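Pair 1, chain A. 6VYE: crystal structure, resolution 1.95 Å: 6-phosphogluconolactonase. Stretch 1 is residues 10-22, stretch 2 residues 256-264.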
# COMPACT_ATOMS: atom_id res chain seq x y z
N SER A 10 21.52 9.11 3.72
CA SER A 10 21.34 7.75 4.29
C SER A 10 19.84 7.47 4.36
O SER A 10 19.07 8.40 4.56
CB SER A 10 22.02 7.63 5.63
OG SER A 10 23.42 7.58 5.43
N PHE A 11 19.45 6.24 4.10
CA PHE A 11 18.06 5.75 4.26
C PHE A 11 18.15 4.59 5.24
O PHE A 11 18.74 3.60 4.88
CB PHE A 11 17.49 5.36 2.90
CG PHE A 11 16.14 4.71 2.93
CD1 PHE A 11 15.08 5.31 3.60
CD2 PHE A 11 15.92 3.52 2.26
CE1 PHE A 11 13.82 4.74 3.58
CE2 PHE A 11 14.66 2.93 2.29
CZ PHE A 11 13.61 3.56 2.92
N LYS A 12 17.61 4.77 6.44
CA LYS A 12 17.72 3.80 7.56
C LYS A 12 16.31 3.35 7.96
O LYS A 12 15.86 3.60 9.06
CB LYS A 12 18.54 4.41 8.70
CG LYS A 12 19.92 4.92 8.28
CD LYS A 12 21.00 3.86 8.22
CE LYS A 12 22.10 4.12 7.19
NZ LYS A 12 23.45 3.98 7.78
N PRO A 13 15.56 2.63 7.11
CA PRO A 13 14.35 1.98 7.58
C PRO A 13 14.70 0.89 8.60
O PRO A 13 15.83 0.45 8.65
CB PRO A 13 13.77 1.37 6.31
CG PRO A 13 14.99 1.08 5.47
CD PRO A 13 15.87 2.29 5.71
N LYS A 14 13.71 0.54 9.42
CA LYS A 14 13.75 -0.65 10.30
C LYS A 14 13.67 -1.85 9.37
O LYS A 14 12.72 -1.92 8.56
CB LYS A 14 12.60 -0.52 11.30
CG LYS A 14 12.36 -1.72 12.20
CD LYS A 14 13.42 -1.85 13.27
CE LYS A 14 13.23 -3.06 14.15
NZ LYS A 14 14.53 -3.53 14.69
N ILE A 15 14.68 -2.71 9.38
CA ILE A 15 14.68 -3.91 8.48
C ILE A 15 14.44 -5.12 9.38
O ILE A 15 15.12 -5.24 10.36
CB ILE A 15 15.96 -3.98 7.61
CG1 ILE A 15 16.00 -2.79 6.63
CG2 ILE A 15 16.05 -5.30 6.86
CD1 ILE A 15 17.30 -2.60 5.89
N ILE A 16 13.40 -5.90 9.10
CA ILE A 16 13.17 -7.21 9.76
C ILE A 16 13.28 -8.32 8.69
O ILE A 16 12.51 -8.33 7.71
CB ILE A 16 11.82 -7.24 10.50
CG1 ILE A 16 11.65 -6.03 11.42
CG2 ILE A 16 11.68 -8.55 11.26
CD1 ILE A 16 10.23 -5.87 11.94
N VAL A 17 14.25 -9.20 8.87
CA VAL A 17 14.51 -10.36 7.98
C VAL A 17 13.92 -11.59 8.65
O VAL A 17 14.37 -11.91 9.73
CB VAL A 17 16.02 -10.49 7.72
CG1 VAL A 17 16.34 -11.65 6.81
CG2 VAL A 17 16.59 -9.20 7.17
N CYS A 18 12.96 -12.26 8.03
CA CYS A 18 12.33 -13.51 8.53
C CYS A 18 12.96 -14.74 7.85
O CYS A 18 13.20 -14.69 6.60
CB CYS A 18 10.83 -13.48 8.28
SG CYS A 18 10.11 -11.86 8.67
N GLY A 19 13.18 -15.81 8.61
CA GLY A 19 13.83 -17.06 8.15
C GLY A 19 13.04 -17.74 7.03
O GLY A 19 13.66 -18.15 6.00
N SER A 20 11.73 -17.87 7.24
CA SER A 20 10.79 -18.50 6.27
C SER A 20 9.85 -17.43 5.75
O SER A 20 9.15 -16.80 6.54
CB SER A 20 10.04 -19.63 6.90
OG SER A 20 9.90 -19.41 8.30
N PRO A 21 9.82 -17.18 4.43
CA PRO A 21 8.83 -16.31 3.80
C PRO A 21 7.40 -16.40 4.36
O PRO A 21 6.66 -15.44 4.19
CB PRO A 21 8.85 -16.76 2.34
CG PRO A 21 10.29 -17.18 2.12
CD PRO A 21 10.77 -17.74 3.44
N ALA A 22 7.03 -17.51 5.00
CA ALA A 22 5.70 -17.73 5.62
C ALA A 22 5.63 -17.12 7.04
O ALA A 22 4.57 -17.25 7.69
CB ALA A 22 5.40 -19.22 5.62
N ASP A 256 7.61 6.58 9.91
CA ASP A 256 8.32 5.39 10.43
C ASP A 256 8.21 4.28 9.38
O ASP A 256 7.07 3.77 9.18
CB ASP A 256 7.77 5.00 11.81
CG ASP A 256 7.93 3.52 12.14
OD1 ASP A 256 6.90 2.81 12.24
OD2 ASP A 256 9.08 3.06 12.22
N VAL A 257 9.34 3.89 8.77
CA VAL A 257 9.41 2.93 7.64
C VAL A 257 9.93 1.59 8.15
O VAL A 257 11.02 1.58 8.73
CB VAL A 257 10.28 3.44 6.48
CG1 VAL A 257 10.38 2.42 5.36
CG2 VAL A 257 9.71 4.73 5.93
N THR A 258 9.20 0.52 7.89
CA THR A 258 9.60 -0.88 8.21
C THR A 258 9.59 -1.69 6.93
O THR A 258 8.55 -1.70 6.28
CB THR A 258 8.69 -1.54 9.25
OG1 THR A 258 8.56 -0.63 10.33
CG2 THR A 258 9.21 -2.86 9.78
N PHE A 259 10.73 -2.29 6.57
CA PHE A 259 10.88 -3.30 5.50
C PHE A 259 10.91 -4.68 6.17
O PHE A 259 11.74 -4.92 7.09
CB PHE A 259 12.15 -3.07 4.66
CG PHE A 259 12.12 -1.91 3.69
CD1 PHE A 259 13.12 -1.79 2.74
CD2 PHE A 259 11.17 -0.91 3.77
CE1 PHE A 259 13.14 -0.73 1.86
CE2 PHE A 259 11.17 0.14 2.87
CZ PHE A 259 12.15 0.23 1.90
N ILE A 260 9.97 -5.55 5.78
CA ILE A 260 9.86 -6.93 6.30
C ILE A 260 10.24 -7.84 5.13
O ILE A 260 9.55 -7.82 4.09
CB ILE A 260 8.46 -7.18 6.90
CG1 ILE A 260 8.08 -6.08 7.90
CG2 ILE A 260 8.33 -8.57 7.51
CD1 ILE A 260 6.72 -6.29 8.58
N LEU A 261 11.35 -8.55 5.27
CA LEU A 261 12.02 -9.31 4.18
C LEU A 261 12.16 -10.79 4.55
O LEU A 261 12.23 -11.13 5.76
CB LEU A 261 13.40 -8.69 3.99
CG LEU A 261 13.42 -7.17 3.82
CD1 LEU A 261 14.85 -6.69 3.64
CD2 LEU A 261 12.57 -6.76 2.62
N ASP A 262 12.28 -11.65 3.54
CA ASP A 262 12.76 -13.05 3.69
C ASP A 262 14.29 -13.03 3.56
O ASP A 262 14.84 -11.97 3.18
CB ASP A 262 12.03 -14.00 2.74
CG ASP A 262 12.51 -13.99 1.29
OD1 ASP A 262 12.99 -12.92 0.82
OD2 ASP A 262 12.39 -15.04 0.64
N LYS A 263 14.93 -14.16 3.86
CA LYS A 263 16.41 -14.35 3.80
C LYS A 263 16.88 -14.13 2.36
O LYS A 263 17.85 -13.41 2.17
CB LYS A 263 16.80 -15.76 4.26
CG LYS A 263 16.57 -16.05 5.73
CD LYS A 263 17.59 -15.39 6.63
CE LYS A 263 17.55 -15.90 8.05
NZ LYS A 263 17.34 -14.79 9.01
N GLU A 264 16.20 -14.72 1.38
CA GLU A 264 16.63 -14.77 -0.04
C GLU A 264 16.71 -13.34 -0.60
O GLU A 264 17.67 -13.05 -1.33
CB GLU A 264 15.72 -15.69 -0.83
CG GLU A 264 15.97 -17.16 -0.54
CD GLU A 264 17.29 -17.73 -1.06
OE1 GLU A 264 17.70 -17.38 -2.18
OE2 GLU A 264 17.93 -18.52 -0.34

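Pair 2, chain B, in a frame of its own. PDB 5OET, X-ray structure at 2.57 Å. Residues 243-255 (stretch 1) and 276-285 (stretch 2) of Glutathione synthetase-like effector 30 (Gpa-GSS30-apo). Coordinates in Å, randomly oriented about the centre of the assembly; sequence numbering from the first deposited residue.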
# COMPACT_ATOMS: atom_id res chain seq x y z
N ALA B 243 7.00 -1.33 31.49
CA ALA B 243 7.56 -0.49 30.42
C ALA B 243 8.45 -1.25 29.45
O ALA B 243 8.55 -0.84 28.30
CB ALA B 243 8.36 0.67 30.99
N GLU B 244 9.10 -2.31 29.92
CA GLU B 244 10.00 -3.11 29.08
C GLU B 244 9.35 -4.31 28.40
O GLU B 244 10.00 -4.97 27.56
CB GLU B 244 11.27 -3.53 29.88
CG GLU B 244 12.41 -2.49 29.93
CD GLU B 244 12.94 -2.00 28.56
OE1 GLU B 244 12.80 -2.67 27.49
OE2 GLU B 244 13.49 -0.88 28.54
N ALA B 245 8.07 -4.58 28.69
CA ALA B 245 7.30 -5.65 28.06
C ALA B 245 6.90 -5.39 26.61
O ALA B 245 6.63 -4.26 26.21
CB ALA B 245 6.05 -5.95 28.85
N VAL B 246 6.81 -6.50 25.86
CA VAL B 246 6.55 -6.50 24.43
C VAL B 246 5.18 -7.03 24.16
O VAL B 246 4.61 -7.75 24.96
CB VAL B 246 7.54 -7.41 23.63
CG1 VAL B 246 8.99 -7.08 23.97
CG2 VAL B 246 7.26 -8.92 23.83
N ILE B 247 4.68 -6.73 22.97
CA ILE B 247 3.45 -7.30 22.48
C ILE B 247 3.80 -8.39 21.45
O ILE B 247 4.54 -8.14 20.49
CB ILE B 247 2.59 -6.21 21.85
CG1 ILE B 247 2.10 -5.25 22.93
CG2 ILE B 247 1.41 -6.83 21.14
CD1 ILE B 247 1.56 -3.96 22.37
N LEU B 248 3.25 -9.59 21.64
CA LEU B 248 3.56 -10.72 20.78
C LEU B 248 2.48 -10.87 19.73
O LEU B 248 1.29 -10.92 20.06
CB LEU B 248 3.64 -11.98 21.61
CG LEU B 248 4.35 -13.19 21.01
CD1 LEU B 248 5.82 -12.87 20.75
CD2 LEU B 248 4.23 -14.36 21.98
N PHE B 249 2.90 -10.90 18.46
CA PHE B 249 2.02 -11.22 17.35
C PHE B 249 2.35 -12.65 16.98
O PHE B 249 3.48 -12.95 16.49
CB PHE B 249 2.22 -10.27 16.16
CG PHE B 249 1.62 -8.91 16.37
CD1 PHE B 249 2.14 -8.04 17.31
CD2 PHE B 249 0.52 -8.52 15.66
CE1 PHE B 249 1.59 -6.77 17.51
CE2 PHE B 249 -0.03 -7.24 15.86
CZ PHE B 249 0.50 -6.37 16.80
N LEU B 250 1.39 -13.54 17.24
CA LEU B 250 1.53 -14.96 16.99
C LEU B 250 0.81 -15.32 15.69
O LEU B 250 -0.41 -15.16 15.60
CB LEU B 250 0.95 -15.72 18.17
CG LEU B 250 1.45 -17.12 18.49
CD1 LEU B 250 2.96 -17.16 18.62
CD2 LEU B 250 0.80 -17.57 19.78
N HIS B 251 1.56 -15.79 14.70
CA HIS B 251 1.02 -16.14 13.38
C HIS B 251 1.20 -17.62 13.10
O HIS B 251 1.96 -18.28 13.76
CB HIS B 251 1.70 -15.30 12.29
CG HIS B 251 1.25 -13.88 12.28
ND1 HIS B 251 0.27 -13.44 11.44
CD2 HIS B 251 1.59 -12.82 13.06
CE1 HIS B 251 0.03 -12.16 11.67
NE2 HIS B 251 0.79 -11.77 12.68
N GLY B 252 0.45 -18.12 12.12
CA GLY B 252 0.55 -19.49 11.67
C GLY B 252 1.77 -19.72 10.81
O GLY B 252 2.31 -20.82 10.81
N SER B 253 2.20 -18.71 10.06
CA SER B 253 3.41 -18.78 9.25
C SER B 253 3.87 -17.35 8.86
O SER B 253 3.13 -16.39 9.08
CB SER B 253 3.17 -19.64 7.98
OG SER B 253 2.87 -18.84 6.83
N PRO B 254 5.09 -17.22 8.29
CA PRO B 254 5.57 -15.89 7.87
C PRO B 254 4.66 -15.22 6.81
O PRO B 254 4.46 -14.01 6.83
CB PRO B 254 6.95 -16.19 7.27
CG PRO B 254 7.32 -17.54 7.78
CD PRO B 254 6.04 -18.28 7.93
N ASN B 255 4.12 -16.04 5.90
CA ASN B 255 3.24 -15.57 4.84
C ASN B 255 1.76 -15.85 5.13
O ASN B 255 0.97 -16.02 4.23
CB ASN B 255 3.70 -16.23 3.54
CG ASN B 255 5.14 -15.84 3.16
OD1 ASN B 255 5.48 -14.63 3.07
ND2 ASN B 255 5.99 -16.85 2.91
N ARG B 276 8.14 4.12 21.43
CA ARG B 276 8.17 2.84 20.69
C ARG B 276 7.84 1.57 21.52
O ARG B 276 8.74 1.01 22.15
CB ARG B 276 9.57 2.66 20.05
CG ARG B 276 9.64 1.47 19.09
CD ARG B 276 9.01 1.76 17.73
NE ARG B 276 7.55 1.61 17.67
CZ ARG B 276 6.90 0.45 17.55
NH1 ARG B 276 7.55 -0.72 17.46
NH2 ARG B 276 5.56 0.45 17.53
N ILE B 277 6.60 1.09 21.48
CA ILE B 277 6.30 -0.25 22.02
C ILE B 277 6.79 -1.33 21.05
O ILE B 277 6.44 -1.32 19.89
CB ILE B 277 4.81 -0.45 22.28
CG1 ILE B 277 4.35 0.50 23.38
CG2 ILE B 277 4.51 -1.90 22.69
CD1 ILE B 277 2.85 0.63 23.47
N LYS B 278 7.60 -2.26 21.54
CA LYS B 278 8.13 -3.30 20.68
C LYS B 278 7.04 -4.34 20.47
O LYS B 278 6.38 -4.78 21.41
CB LYS B 278 9.40 -3.93 21.26
CG LYS B 278 10.59 -2.99 21.33
CD LYS B 278 11.65 -3.47 22.34
CE LYS B 278 11.26 -3.19 23.79
NZ LYS B 278 12.08 -3.90 24.82
N CYS B 279 6.84 -4.68 19.21
CA CYS B 279 5.93 -5.71 18.79
C CYS B 279 6.81 -6.79 18.19
O CYS B 279 7.61 -6.49 17.32
CB CYS B 279 4.98 -5.14 17.73
SG CYS B 279 3.83 -3.87 18.35
N ARG B 280 6.66 -8.03 18.64
CA ARG B 280 7.53 -9.08 18.18
C ARG B 280 6.75 -10.11 17.39
O ARG B 280 5.81 -10.68 17.90
CB ARG B 280 8.25 -9.70 19.38
CG ARG B 280 9.08 -8.69 20.14
CD ARG B 280 10.34 -8.26 19.38
NE ARG B 280 11.53 -8.67 20.13
CZ ARG B 280 12.34 -9.70 19.85
NH1 ARG B 280 12.17 -10.47 18.78
NH2 ARG B 280 13.34 -9.96 20.66
N PHE B 281 7.12 -10.31 16.13
CA PHE B 281 6.41 -11.22 15.22
C PHE B 281 7.07 -12.57 15.22
O PHE B 281 8.21 -12.70 14.78
CB PHE B 281 6.37 -10.66 13.81
CG PHE B 281 5.31 -9.63 13.64
CD1 PHE B 281 5.39 -8.43 14.34
CD2 PHE B 281 4.22 -9.87 12.82
CE1 PHE B 281 4.41 -7.48 14.21
CE2 PHE B 281 3.23 -8.92 12.69
CZ PHE B 281 3.33 -7.72 13.38
N ILE B 282 6.33 -13.58 15.70
CA ILE B 282 6.83 -14.94 15.85
C ILE B 282 5.79 -15.90 15.24
O ILE B 282 4.59 -15.65 15.36
CB ILE B 282 7.14 -15.21 17.36
CG1 ILE B 282 8.20 -16.28 17.53
CG2 ILE B 282 5.90 -15.61 18.17
CD1 ILE B 282 8.50 -16.60 18.98
N THR B 283 6.22 -16.97 14.56
CA THR B 283 5.28 -18.03 14.22
C THR B 283 5.11 -18.93 15.41
O THR B 283 5.92 -18.91 16.33
CB THR B 283 5.69 -18.94 13.06
OG1 THR B 283 6.83 -19.71 13.42
CG2 THR B 283 5.98 -18.16 11.83
N ILE B 284 4.05 -19.73 15.37
CA ILE B 284 3.77 -20.69 16.41
C ILE B 284 4.77 -21.84 16.45
O ILE B 284 5.03 -22.37 17.52
CB ILE B 284 2.30 -21.19 16.34
CG1 ILE B 284 1.87 -21.76 17.69
CG2 ILE B 284 2.10 -22.19 15.20
CD1 ILE B 284 0.41 -22.11 17.75
N THR B 285 5.35 -22.22 15.30
CA THR B 285 6.47 -23.21 15.29
C THR B 285 7.71 -22.73 16.04
O THR B 285 8.30 -23.48 16.82
CB THR B 285 6.91 -23.58 13.85
OG1 THR B 285 5.78 -24.04 13.12
CG2 THR B 285 7.96 -24.69 13.86

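The sharpest difference between the two pairs is where the aromatic rings meet. In pair 2 they lie within the ladder itself: Phe249(B) and Phe281(B), bridged partners on neighbouring strands, form an offset stack with centroids 4.6 Å apart and planes only 7° from parallel. The superposed positions in pair 1 hold Ile16(A) and Ile260(A), and there the aromatic contact is found on the other face of the sheet, toward the start of the contact. The edge of Phe11(A), a loop residue, approaches the face of Phe259(A), with ring planes at 67° and Phe11(A) CE2 3.7 Å from Phe259(A) CZ.

Beneath this difference the backbones are nearly the same. Fourteen central residues superpose with an RMSD of 0.4 Å, and in each pair two parallel strands run with their directions 23° (pair 1) or 25° (pair 2) apart. The register matches as well: Lys14(A) opposite Thr258(A) corresponds to Ile247(B) opposite Cys279(B), and the match continues to Cys18(A) and Asp262(A), which fall on His251(B) and Thr283(B). Because parallel strands bond through alternate residues, one residue serves both its neighbours across the gap. Ile16(A) N donates to Phe259(A) O at 2.8 Å, while Ile16(A) O accepts from Leu261(A) N at 2.7 Å; Phe249(B) does likewise, its N donating to Arg280(B) O and its O accepting from Ile282(B) N, both at 3.0 Å. These bonds use main-chain atoms alone, so the ladder tolerates very different side chains.

How those side chains fill the faces is another matter. On the face carrying Ile16(A), pair 1 relies on small aliphatic and sulfur contacts: Ile16(A) CD1 lies 3.8 Å from Thr258(A) CG2, and Cys18(A) SG lies 3.9 Å from Ile260(A) CG2. In pair 2 three of the matching positions on this face carry rings: Phe249(B) and Phe281(B) replace the two isoleucines, and His251(B) replaces Cys18(A). Phe281(B) also lies near the ring of His251(B), the planes almost parallel but slid so far that they barely overlap, and Phe249(B) CE1 reaches Cys279(B) SG at 3.8 Å.

The opposite face shows a different exchange. Phe259(A) coincides with Arg280(B), and Pro13(A) with Val246(B). Pro13(A) CB sits over one face of the Phe259(A) ring, 4.3 Å from its CD2; in pair 2 the aliphatic part of the arginine substitutes, with Val246(B) CB 4.0 Å from Arg280(B) CG. Further along, Ile15(A) CG2 meets Leu261(A) CD1 at 3.7 Å, and at the matching positions Leu248(B) CD1 meets Ile282(B) CG2 at 3.8 Å: the branching is exchanged, yet the gap is closed equally well.

At the start of the contact, pair 2 adds charge. Lys278(B) NZ forms a salt bridge with Glu244(B) OE1 at 3.0 Å, whereas its counterpart Val257(A) packs CG1 against Pro13(A) CB at 3.7 Å. The general lesson is that a shared hydrogen-bonded frame fixes where side chains start, not how they fill the space.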